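PDB 2EG4: probable thiosulfate sulfurtransferase from Thermus thermophilus, which binds a zinc ion and probably transfers sulfur from thiosulfate to cyanide, as classical rhodaneses do. Local coordinates for residues L3-R13 with G59-E69; A79-V89 with A115-L123. One frame throughout, in Å; residues are numbered along the deposited sequence.

Overall arrangement
Both contacts lie in or beside the first of two rhodanese-like domains, their centres about 15 Å apart, and they follow one another in the chain. Contact 1 pairs strands 8-11 and 64-67, the two inner strands of a four-stranded parallel sheet ordered 27-28, 8-11, 64-67, 89-92. Contact 2 takes the end of helix 73-84, the next element after strand 64-67, and packs it against the loop 115-123, whose later residues join strand 210-213 of the second sheet. They meet where Val64 and Ser62 bond to the backbone of Glu88 and Leu66 packs on Ala79. The core of one domain is thus tied to the passage into the zinc-bearing other.

Contact 1 (L3-R13 with G59-E69); sequences LPEDAVLVDTR and GLRSPVVLYDE
Tyr67 lays one face of its ring over the backbone of Asp11, whose CA stands 4.0 Å from the ring centroid, 15° off the normal, a CH-pi contact. Its first torsion (chi1 69°) sets the ring between backbone N and carbonyl carbon and brings OH to within 2.6 Å of Asp11 OD2, a weak bond; the hydroxyl also pairs with the backbone N of Leu23. Arg13 grips the same carboxylate side-on: NE reaches OD1 and NH2 reaches OD2, each on a syn lone pair and close to the guanidinium plane, while NH2 also bonds Gly21 O. Backbone N of Arg13 adds a 3.1 Å bond to Asp11 OD1, an Asx turn. The strands themselves run parallel, their axes 4.7 Å apart at closest approach, through alternating bonds such as Val10 N to Val65 O at 2.9 Å. Val8 and Val10 turn to the same face as Val64 and Leu66; Val10 CG2 meets Val64 CG1 at 3.6 Å, and Leu60 CD2 lies across both Val8 CG1 and Val10 CG2. On the other face Leu9 lies alongside Val65, pointing the same way, and Pro4 CD packs against Val65 CG2. At the N-terminal end Arg61 spreads NH1 and NH2 end-on about one atom, its NH1 lying 2.7 Å from Asp6 O. Val8 CG2 sits over the centre of that guanidinium face. At the far end Thr12 OG1 bonds Asp68 OD2 at 2.8 Å from above the carboxylate plane, and Arg74 forms a salt bridge with that oxygen. Apolar pairs thus line the middle of these two strands, whereas the carboxylates of Asp11 and Asp68 gather at their C-terminal ends, where Arg13 and Arg74 would be expected to offset their buried charge.

Contact 2 (A79-V89 with A115-L123); sequences AFFLGLGGLEV and AKLRRDWLL
Phe80 meets the carbonyl of Trp121 at its ring edge, CZ lying 3.6 Å from Trp121 O; the two rings are near parallel but slid apart, with little overlap, and Phe201 of helix 195-206 touches both. Gly83 comes next, one turn on, its CA pressed on the indole at 3.4 Å from Trp121 CZ3. A CB here would run into that ring. Arg118 NE reaches Gly83 O only by a weak bond. Leu84 extends CG away from its backbone N (chi1 177°), which puts CD1 3.3 Å from Arg118 O and beside Leu122 CB, while CG packs obliquely against Leu117 CD2. Its own carbonyl accepts Arg118 N at 2.8 Å, with Leu117 CA beside it in a CA-H...O contact. Gly85 O takes Lys116 N at 2.9 Å. Gly86, with positive phi, closes the helix in a Schellman motif, and its carbonyl carbon lies at the guanidinium edge of Arg118. Glu88 bends back, its carboxylate plane turned 37° from that of the guanidinium, and forms a long salt bridge, OE2 to Arg118 NH2 at 3.5 Å. Replacing Arg118 by alanine is likely to leave the Glu88 carboxylate without this cation, lose the weak bond to Gly83 O and strip the CD methylene from the rim of the indole face. Val89 follows, CG2 touching the indole edge at Trp121 CH2, 4.1 Å away. Arg118 itself centres an inverse gamma turn, just ahead of the 3-10 turn 119-121. The whole is a Schellman-terminated helix end of a rhodanese-like domain, its last carbonyls bonded by a loop whose later residues join strand 210-213 of the second sheet, an arrangement in keeping with the tandem two-domain build of this family.

Contact 1 (L3-R13 with G59-E69)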
loop_
_atom_site.group_PDB
_atom_site.type_symbol
_atom_site.label_atom_id
_atom_site.label_comp_id
_atom_site.label_asym_id
_atom_site.label_seq_id
_atom_site.Cartn_x
_atom_site.Cartn_y
_atom_site.Cartn_z
ATOM N N LEU A 3 -13.947 7.838 -14.135
ATOM C CA LEU A 3 -14.319 7.205 -12.882
ATOM C C LEU A 3 -15.313 6.082 -13.086
ATOM O O LEU A 3 -16.174 6.147 -13.976
ATOM C CB LEU A 3 -14.966 8.228 -11.955
ATOM C CG LEU A 3 -14.165 9.479 -11.596
ATOM C CD1 LEU A 3 -15.071 10.496 -10.896
ATOM C CD2 LEU A 3 -13.009 9.066 -10.681
ATOM N N PRO A 4 -15.212 5.024 -12.267
ATOM C CA PRO A 4 -16.161 3.919 -12.405
ATOM C C PRO A 4 -17.516 4.363 -11.833
ATOM O O PRO A 4 -17.595 5.324 -11.076
ATOM C CB PRO A 4 -15.517 2.809 -11.576
ATOM C CG PRO A 4 -14.804 3.581 -10.479
ATOM C CD PRO A 4 -14.163 4.706 -11.274
ATOM N N GLU A 5 -18.586 3.654 -12.169
ATOM C CA GLU A 5 -19.909 4.032 -11.678
ATOM C C GLU A 5 -20.194 3.758 -10.209
ATOM O O GLU A 5 -19.765 2.741 -9.655
ATOM C CB GLU A 5 -20.999 3.337 -12.501
ATOM C CG GLU A 5 -20.884 3.599 -13.968
ATOM C CD GLU A 5 -20.830 5.088 -14.263
ATOM O OE1 GLU A 5 -21.809 5.783 -13.923
ATOM O OE2 GLU A 5 -19.800 5.537 -14.819
ATOM N N ASP A 6 -20.931 4.681 -9.598
ATOM C CA ASP A 6 -21.378 4.582 -8.204
ATOM C C ASP A 6 -20.261 4.269 -7.236
ATOM O O ASP A 6 -20.414 3.431 -6.338
ATOM C CB ASP A 6 -22.447 3.498 -8.070
ATOM C CG ASP A 6 -23.552 3.641 -9.094
ATOM O OD1 ASP A 6 -24.218 4.701 -9.108
ATOM O OD2 ASP A 6 -23.750 2.689 -9.885
ATOM N N ALA A 7 -19.141 4.950 -7.405
ATOM C CA ALA A 7 -18.013 4.697 -6.534
ATOM C C ALA A 7 -18.144 5.383 -5.199
ATOM O O ALA A 7 -18.859 6.381 -5.049
ATOM C CB ALA A 7 -16.733 5.140 -7.216
ATOM N N VAL A 8 -17.478 4.811 -4.199
ATOM C CA VAL A 8 -17.429 5.452 -2.904
ATOM C C VAL A 8 -16.051 6.085 -2.992
ATOM O O VAL A 8 -15.076 5.435 -3.394
ATOM C CB VAL A 8 -17.466 4.459 -1.729
ATOM C CG1 VAL A 8 -17.179 5.202 -0.423
ATOM C CG2 VAL A 8 -18.857 3.820 -1.642
ATOM N N LEU A 9 -15.982 7.356 -2.637
ATOM C CA LEU A 9 -14.721 8.082 -2.690
ATOM C C LEU A 9 -14.038 8.097 -1.322
ATOM O O LEU A 9 -14.684 8.290 -0.303
ATOM C CB LEU A 9 -15.003 9.521 -3.132
ATOM C CG LEU A 9 -15.590 9.625 -4.536
ATOM C CD1 LEU A 9 -16.160 11.030 -4.778
ATOM C CD2 LEU A 9 -14.526 9.291 -5.536
ATOM N N VAL A 10 -12.721 7.884 -1.325
ATOM C CA VAL A 10 -11.903 7.900 -0.108
ATOM C C VAL A 10 -10.747 8.875 -0.340
ATOM O O VAL A 10 -9.980 8.726 -1.274
ATOM C CB VAL A 10 -11.354 6.493 0.216
ATOM C CG1 VAL A 10 -10.369 6.552 1.406
ATOM C CG2 VAL A 10 -12.549 5.578 0.530
ATOM N N ASP A 11 -10.667 9.870 0.538
ATOM C CA ASP A 11 -9.683 10.957 0.505
ATOM C C ASP A 11 -8.567 10.584 1.490
ATOM O O ASP A 11 -8.820 10.518 2.697
ATOM C CB ASP A 11 -10.418 12.213 0.994
ATOM C CG ASP A 11 -9.621 13.496 0.823
ATOM O OD1 ASP A 11 -8.372 13.470 0.923
ATOM O OD2 ASP A 11 -10.282 14.548 0.608
ATOM N N THR A 12 -7.341 10.364 1.000
ATOM C CA THR A 12 -6.249 9.956 1.901
ATOM C C THR A 12 -5.349 11.096 2.376
ATOM O O THR A 12 -4.296 10.866 2.966
ATOM C CB THR A 12 -5.397 8.843 1.238
ATOM O OG1 THR A 12 -4.635 9.374 0.149
ATOM C CG2 THR A 12 -6.313 7.786 0.652
ATOM N N ARG A 13 -5.764 12.334 2.129
ATOM C CA ARG A 13 -4.983 13.486 2.554
ATOM C C ARG A 13 -5.096 13.689 4.059
ATOM O O ARG A 13 -5.966 13.113 4.715
ATOM C CB ARG A 13 -5.498 14.752 1.848
ATOM C CG ARG A 13 -5.369 14.681 0.330
ATOM C CD ARG A 13 -5.970 15.955 -0.302
ATOM N NE ARG A 13 -7.411 16.032 -0.020
ATOM C CZ ARG A 13 -8.129 17.156 -0.073
ATOM N NH1 ARG A 13 -7.546 18.312 -0.393
ATOM N NH2 ARG A 13 -9.425 17.132 0.207
ATOM N N GLY A 59 -18.923 2.640 5.381
ATOM C CA GLY A 59 -19.902 2.413 4.330
ATOM C C GLY A 59 -19.238 2.180 2.988
ATOM O O GLY A 59 -19.702 2.673 1.955
ATOM N N LEU A 60 -18.139 1.426 3.006
ATOM C CA LEU A 60 -17.390 1.116 1.803
ATOM C C LEU A 60 -17.977 -0.078 1.074
ATOM O O LEU A 60 -18.568 -0.979 1.687
ATOM C CB LEU A 60 -15.929 0.825 2.138
ATOM C CG LEU A 60 -15.115 1.899 2.847
ATOM C CD1 LEU A 60 -13.653 1.460 2.930
ATOM C CD2 LEU A 60 -15.231 3.203 2.061
ATOM N N ARG A 61 -17.801 -0.070 -0.240
ATOM C CA ARG A 61 -18.279 -1.118 -1.132
ATOM C C ARG A 61 -17.638 -0.842 -2.485
ATOM O O ARG A 61 -17.343 0.315 -2.801
ATOM C CB ARG A 61 -19.795 -1.043 -1.267
ATOM C CG ARG A 61 -20.281 0.340 -1.655
ATOM C CD ARG A 61 -21.731 0.336 -2.091
ATOM N NE ARG A 61 -22.150 1.657 -2.552
ATOM C CZ ARG A 61 -21.600 2.298 -3.580
ATOM N NH1 ARG A 61 -20.605 1.738 -4.261
ATOM N NH2 ARG A 61 -22.040 3.504 -3.921
ATOM N N SER A 62 -17.410 -1.882 -3.278
ATOM C CA SER A 62 -16.807 -1.695 -4.595
ATOM C C SER A 62 -17.760 -0.951 -5.525
ATOM O O SER A 62 -18.976 -1.173 -5.498
ATOM C CB SER A 62 -16.460 -3.029 -5.236
ATOM O OG SER A 62 -15.498 -3.728 -4.482
ATOM N N PRO A 63 -17.220 -0.071 -6.381
ATOM C CA PRO A 63 -15.795 0.242 -6.503
ATOM C C PRO A 63 -15.447 1.414 -5.599
ATOM O O PRO A 63 -16.304 2.241 -5.277
ATOM C CB PRO A 63 -15.663 0.613 -7.973
ATOM C CG PRO A 63 -16.925 1.403 -8.187
ATOM C CD PRO A 63 -17.988 0.568 -7.468
ATOM N N VAL A 64 -14.193 1.470 -5.170
ATOM C CA VAL A 64 -13.741 2.567 -4.325
ATOM C C VAL A 64 -12.679 3.339 -5.089
ATOM O O VAL A 64 -11.771 2.759 -5.691
ATOM C CB VAL A 64 -13.130 2.067 -2.978
ATOM C CG1 VAL A 64 -12.518 3.265 -2.189
ATOM C CG2 VAL A 64 -14.216 1.402 -2.146
ATOM N N VAL A 65 -12.810 4.660 -5.097
ATOM C CA VAL A 65 -11.824 5.494 -5.766
ATOM C C VAL A 65 -11.107 6.280 -4.679
ATOM O O VAL A 65 -11.733 7.054 -3.963
ATOM C CB VAL A 65 -12.471 6.507 -6.753
ATOM C CG1 VAL A 65 -11.406 7.461 -7.280
ATOM C CG2 VAL A 65 -13.083 5.750 -7.944
ATOM N N LEU A 66 -9.802 6.056 -4.545
ATOM C CA LEU A 66 -9.044 6.783 -3.527
ATOM C C LEU A 66 -8.279 7.930 -4.184
ATOM O O LEU A 66 -7.684 7.755 -5.250
ATOM C CB LEU A 66 -8.049 5.866 -2.812
ATOM C CG LEU A 66 -8.643 4.669 -2.046
ATOM C CD1 LEU A 66 -8.647 3.427 -2.957
ATOM C CD2 LEU A 66 -7.808 4.397 -0.785
ATOM N N TYR A 67 -8.271 9.101 -3.554
ATOM C CA TYR A 67 -7.554 10.213 -4.156
ATOM C C TYR A 67 -6.667 10.960 -3.155
ATOM O O TYR A 67 -6.922 10.962 -1.953
ATOM C CB TYR A 67 -8.545 11.190 -4.834
ATOM C CG TYR A 67 -9.444 11.965 -3.886
ATOM C CD1 TYR A 67 -9.032 13.183 -3.326
ATOM C CD2 TYR A 67 -10.715 11.485 -3.554
ATOM C CE1 TYR A 67 -9.868 13.902 -2.456
ATOM C CE2 TYR A 67 -11.567 12.201 -2.693
ATOM C CZ TYR A 67 -11.133 13.405 -2.146
ATOM O OH TYR A 67 -11.969 14.109 -1.304
ATOM N N ASP A 68 -5.612 11.578 -3.676
ATOM C CA ASP A 68 -4.658 12.338 -2.878
ATOM C C ASP A 68 -3.963 13.257 -3.891
ATOM O O ASP A 68 -4.202 13.170 -5.106
ATOM C CB ASP A 68 -3.656 11.387 -2.201
ATOM C CG ASP A 68 -2.968 12.003 -0.990
ATOM O OD1 ASP A 68 -2.827 13.245 -0.915
ATOM O OD2 ASP A 68 -2.547 11.211 -0.114
ATOM N N GLU A 69 -3.151 14.167 -3.389
ATOM C CA GLU A 69 -2.447 15.100 -4.253
ATOM C C GLU A 69 -1.156 14.414 -4.698
ATOM O O GLU A 69 -0.124 14.476 -4.015
ATOM C CB GLU A 69 -2.173 16.385 -3.479
ATOM C CG GLU A 69 -1.548 17.504 -4.336
ATOM C CD GLU A 69 -2.324 17.702 -5.622
ATOM O OE1 GLU A 69 -3.563 17.851 -5.549
ATOM O OE2 GLU A 69 -1.703 17.697 -6.712
HETATM O O HOH W 1 -21.499 0.413 -6.235
#

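Contact 2 (A79-V89 with A115-L123)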
loop_
_atom_site.group_PDB
_atom_site.type_symbol
_atom_site.label_atom_id
_atom_site.label_comp_id
_atom_site.label_asym_id
_atom_site.label_seq_id
_atom_site.Cartn_x
_atom_site.Cartn_y
_atom_site.Cartn_z
ATOM N N ALA A 79 -4.758 2.414 -0.274
ATOM C CA ALA A 79 -5.405 1.670 -1.353
ATOM C C ALA A 79 -5.040 0.194 -1.278
ATOM O O ALA A 79 -5.858 -0.677 -1.592
ATOM C CB ALA A 79 -5.001 2.241 -2.723
ATOM N N PHE A 80 -3.810 -0.070 -0.867
ATOM C CA PHE A 80 -3.346 -1.440 -0.740
ATOM C C PHE A 80 -4.191 -2.191 0.289
ATOM O O PHE A 80 -4.617 -3.316 0.040
ATOM C CB PHE A 80 -1.882 -1.499 -0.335
ATOM C CG PHE A 80 -1.355 -2.908 -0.264
ATOM C CD1 PHE A 80 -1.166 -3.650 -1.434
ATOM C CD2 PHE A 80 -1.153 -3.524 0.967
ATOM C CE1 PHE A 80 -0.788 -4.989 -1.373
ATOM C CE2 PHE A 80 -0.771 -4.872 1.035
ATOM C CZ PHE A 80 -0.593 -5.598 -0.133
ATOM N N PHE A 81 -4.446 -1.577 1.430
ATOM C CA PHE A 81 -5.282 -2.244 2.432
ATOM C C PHE A 81 -6.701 -2.482 1.908
ATOM O O PHE A 81 -7.273 -3.554 2.107
ATOM C CB PHE A 81 -5.378 -1.399 3.711
ATOM C CG PHE A 81 -4.230 -1.583 4.652
ATOM C CD1 PHE A 81 -4.087 -2.774 5.366
ATOM C CD2 PHE A 81 -3.322 -0.568 4.865
ATOM C CE1 PHE A 81 -3.044 -2.932 6.287
ATOM C CE2 PHE A 81 -2.269 -0.701 5.789
ATOM C CZ PHE A 81 -2.133 -1.898 6.505
ATOM N N LEU A 82 -7.304 -1.470 1.266
ATOM C CA LEU A 82 -8.671 -1.663 0.793
ATOM C C LEU A 82 -8.749 -2.763 -0.270
ATOM O O LEU A 82 -9.677 -3.579 -0.246
ATOM C CB LEU A 82 -9.244 -0.326 0.279
ATOM C CG LEU A 82 -10.020 0.497 1.329
ATOM C CD1 LEU A 82 -9.251 0.574 2.623
ATOM C CD2 LEU A 82 -10.329 1.911 0.800
ATOM N N GLY A 83 -7.774 -2.799 -1.179
ATOM C CA GLY A 83 -7.762 -3.825 -2.213
ATOM C C GLY A 83 -7.476 -5.197 -1.603
ATOM O O GLY A 83 -7.997 -6.226 -2.037
ATOM N N LEU A 84 -6.623 -5.206 -0.593
ATOM C CA LEU A 84 -6.268 -6.448 0.110
ATOM C C LEU A 84 -7.492 -7.045 0.812
ATOM O O LEU A 84 -7.572 -8.262 1.027
ATOM C CB LEU A 84 -5.158 -6.150 1.119
ATOM C CG LEU A 84 -4.696 -7.319 2.013
ATOM C CD1 LEU A 84 -4.086 -8.442 1.175
ATOM C CD2 LEU A 84 -3.679 -6.798 3.010
ATOM N N GLY A 85 -8.439 -6.186 1.173
ATOM C CA GLY A 85 -9.662 -6.638 1.807
ATOM C C GLY A 85 -10.684 -7.089 0.783
ATOM O O GLY A 85 -11.821 -7.405 1.147
ATOM N N GLY A 86 -10.301 -7.077 -0.496
ATOM C CA GLY A 86 -11.201 -7.526 -1.549
ATOM C C GLY A 86 -12.027 -6.491 -2.296
ATOM O O GLY A 86 -12.869 -6.846 -3.123
ATOM N N LEU A 87 -11.834 -5.215 -1.993
ATOM C CA LEU A 87 -12.582 -4.179 -2.706
ATOM C C LEU A 87 -11.914 -3.870 -4.033
ATOM O O LEU A 87 -10.701 -4.013 -4.170
ATOM C CB LEU A 87 -12.624 -2.898 -1.885
ATOM C CG LEU A 87 -13.446 -2.914 -0.607
ATOM C CD1 LEU A 87 -13.197 -1.620 0.163
ATOM C CD2 LEU A 87 -14.915 -3.071 -0.958
ATOM N N GLU A 88 -12.713 -3.460 -5.020
ATOM C CA GLU A 88 -12.184 -3.066 -6.316
ATOM C C GLU A 88 -11.761 -1.608 -6.098
ATOM O O GLU A 88 -12.577 -0.785 -5.723
ATOM C CB GLU A 88 -13.277 -3.160 -7.382
ATOM C CG GLU A 88 -13.712 -4.605 -7.644
ATOM C CD GLU A 88 -12.523 -5.520 -7.954
ATOM O OE1 GLU A 88 -11.744 -5.188 -8.878
ATOM O OE2 GLU A 88 -12.374 -6.568 -7.277
ATOM N N VAL A 89 -10.479 -1.313 -6.278
ATOM C CA VAL A 89 -9.988 0.040 -6.027
ATOM C C VAL A 89 -9.318 0.698 -7.205
ATOM O O VAL A 89 -8.767 0.028 -8.093
ATOM C CB VAL A 89 -8.973 0.055 -4.834
ATOM C CG1 VAL A 89 -9.651 -0.463 -3.587
ATOM C CG2 VAL A 89 -7.755 -0.807 -5.154
ATOM N N ALA A 115 -14.981 -8.119 4.436
ATOM C CA ALA A 115 -13.701 -8.229 3.760
ATOM C C ALA A 115 -13.346 -9.685 3.505
ATOM O O ALA A 115 -13.734 -10.567 4.265
ATOM C CB ALA A 115 -12.605 -7.566 4.603
ATOM N N LYS A 116 -12.613 -9.917 2.424
ATOM C CA LYS A 116 -12.137 -11.247 2.043
ATOM C C LYS A 116 -10.702 -11.006 1.590
ATOM O O LYS A 116 -10.470 -10.401 0.535
ATOM C CB LYS A 116 -12.962 -11.812 0.885
ATOM C CG LYS A 116 -12.564 -13.217 0.476
ATOM C CD LYS A 116 -12.861 -14.201 1.588
ATOM C CE LYS A 116 -12.578 -15.628 1.160
ATOM N NZ LYS A 116 -13.074 -16.610 2.167
ATOM N N LEU A 117 -9.730 -11.467 2.372
ATOM C CA LEU A 117 -8.330 -11.231 2.024
ATOM C C LEU A 117 -7.863 -11.701 0.670
ATOM O O LEU A 117 -8.054 -12.855 0.286
ATOM C CB LEU A 117 -7.379 -11.843 3.051
ATOM C CG LEU A 117 -7.141 -11.176 4.402
ATOM C CD1 LEU A 117 -5.858 -11.766 4.993
ATOM C CD2 LEU A 117 -6.996 -9.665 4.262
ATOM N N ARG A 118 -7.197 -10.802 -0.035
ATOM C CA ARG A 118 -6.640 -11.126 -1.334
ATOM C C ARG A 118 -5.193 -11.529 -1.045
ATOM O O ARG A 118 -4.278 -10.738 -1.237
ATOM C CB ARG A 118 -6.697 -9.889 -2.230
ATOM C CG ARG A 118 -7.010 -10.204 -3.672
ATOM C CD ARG A 118 -7.175 -8.942 -4.503
ATOM N NE ARG A 118 -8.329 -8.145 -4.105
ATOM C CZ ARG A 118 -9.101 -7.487 -4.964
ATOM N NH1 ARG A 118 -8.835 -7.540 -6.265
ATOM N NH2 ARG A 118 -10.138 -6.784 -4.531
ATOM N N ARG A 119 -4.982 -12.762 -0.567
ATOM C CA ARG A 119 -3.637 -13.214 -0.227
ATOM C C ARG A 119 -2.667 -13.065 -1.380
ATOM O O ARG A 119 -1.467 -12.905 -1.166
ATOM C CB ARG A 119 -3.635 -14.683 0.237
ATOM C CG ARG A 119 -4.029 -14.894 1.693
ATOM C CD ARG A 119 -3.028 -14.254 2.658
ATOM N NE ARG A 119 -1.705 -14.883 2.618
ATOM C CZ ARG A 119 -1.424 -16.093 3.095
ATOM N NH1 ARG A 119 -2.371 -16.829 3.662
ATOM N NH2 ARG A 119 -0.190 -16.571 2.997
ATOM N N ASP A 120 -3.188 -13.115 -2.603
ATOM C CA ASP A 120 -2.335 -12.992 -3.782
ATOM C C ASP A 120 -1.621 -11.642 -3.884
ATOM O O ASP A 120 -0.582 -11.518 -4.542
ATOM C CB ASP A 120 -3.141 -13.273 -5.071
ATOM C CG ASP A 120 -4.446 -12.495 -5.152
ATOM O OD1 ASP A 120 -5.336 -12.728 -4.300
ATOM O OD2 ASP A 120 -4.595 -11.657 -6.075
ATOM N N TRP A 121 -2.174 -10.626 -3.233
ATOM C CA TRP A 121 -1.567 -9.293 -3.255
ATOM C C TRP A 121 -0.433 -9.150 -2.244
ATOM O O TRP A 121 0.398 -8.249 -2.320
ATOM C CB TRP A 121 -2.622 -8.255 -2.877
ATOM C CG TRP A 121 -3.468 -7.772 -4.003
ATOM C CD1 TRP A 121 -3.820 -8.465 -5.126
ATOM C CD2 TRP A 121 -4.062 -6.471 -4.121
ATOM N NE1 TRP A 121 -4.597 -7.666 -5.946
ATOM C CE2 TRP A 121 -4.758 -6.440 -5.352
ATOM C CE3 TRP A 121 -4.072 -5.329 -3.303
ATOM C CZ2 TRP A 121 -5.459 -5.305 -5.791
ATOM C CZ3 TRP A 121 -4.764 -4.204 -3.728
ATOM C CH2 TRP A 121 -5.452 -4.198 -4.969
ATOM N N LEU A 122 -0.419 -10.057 -1.288
ATOM C CA LEU A 122 0.502 -9.978 -0.177
ATOM C C LEU A 122 1.646 -10.972 -0.090
ATOM O O LEU A 122 1.574 -12.061 -0.633
ATOM C CB LEU A 122 -0.344 -10.126 1.093
ATOM C CG LEU A 122 0.263 -10.218 2.487
ATOM C CD1 LEU A 122 0.740 -8.847 2.910
ATOM C CD2 LEU A 122 -0.792 -10.760 3.468
ATOM N N LEU A 123 2.693 -10.553 0.606
ATOM C CA LEU A 123 3.806 -11.422 0.969
ATOM C C LEU A 123 3.911 -11.385 2.510
ATOM O O LEU A 123 4.002 -10.317 3.111
ATOM C CB LEU A 123 5.143 -10.915 0.438
ATOM C CG LEU A 123 5.432 -11.109 -1.038
ATOM C CD1 LEU A 123 6.794 -10.494 -1.326
ATOM C CD2 LEU A 123 5.405 -12.589 -1.393
#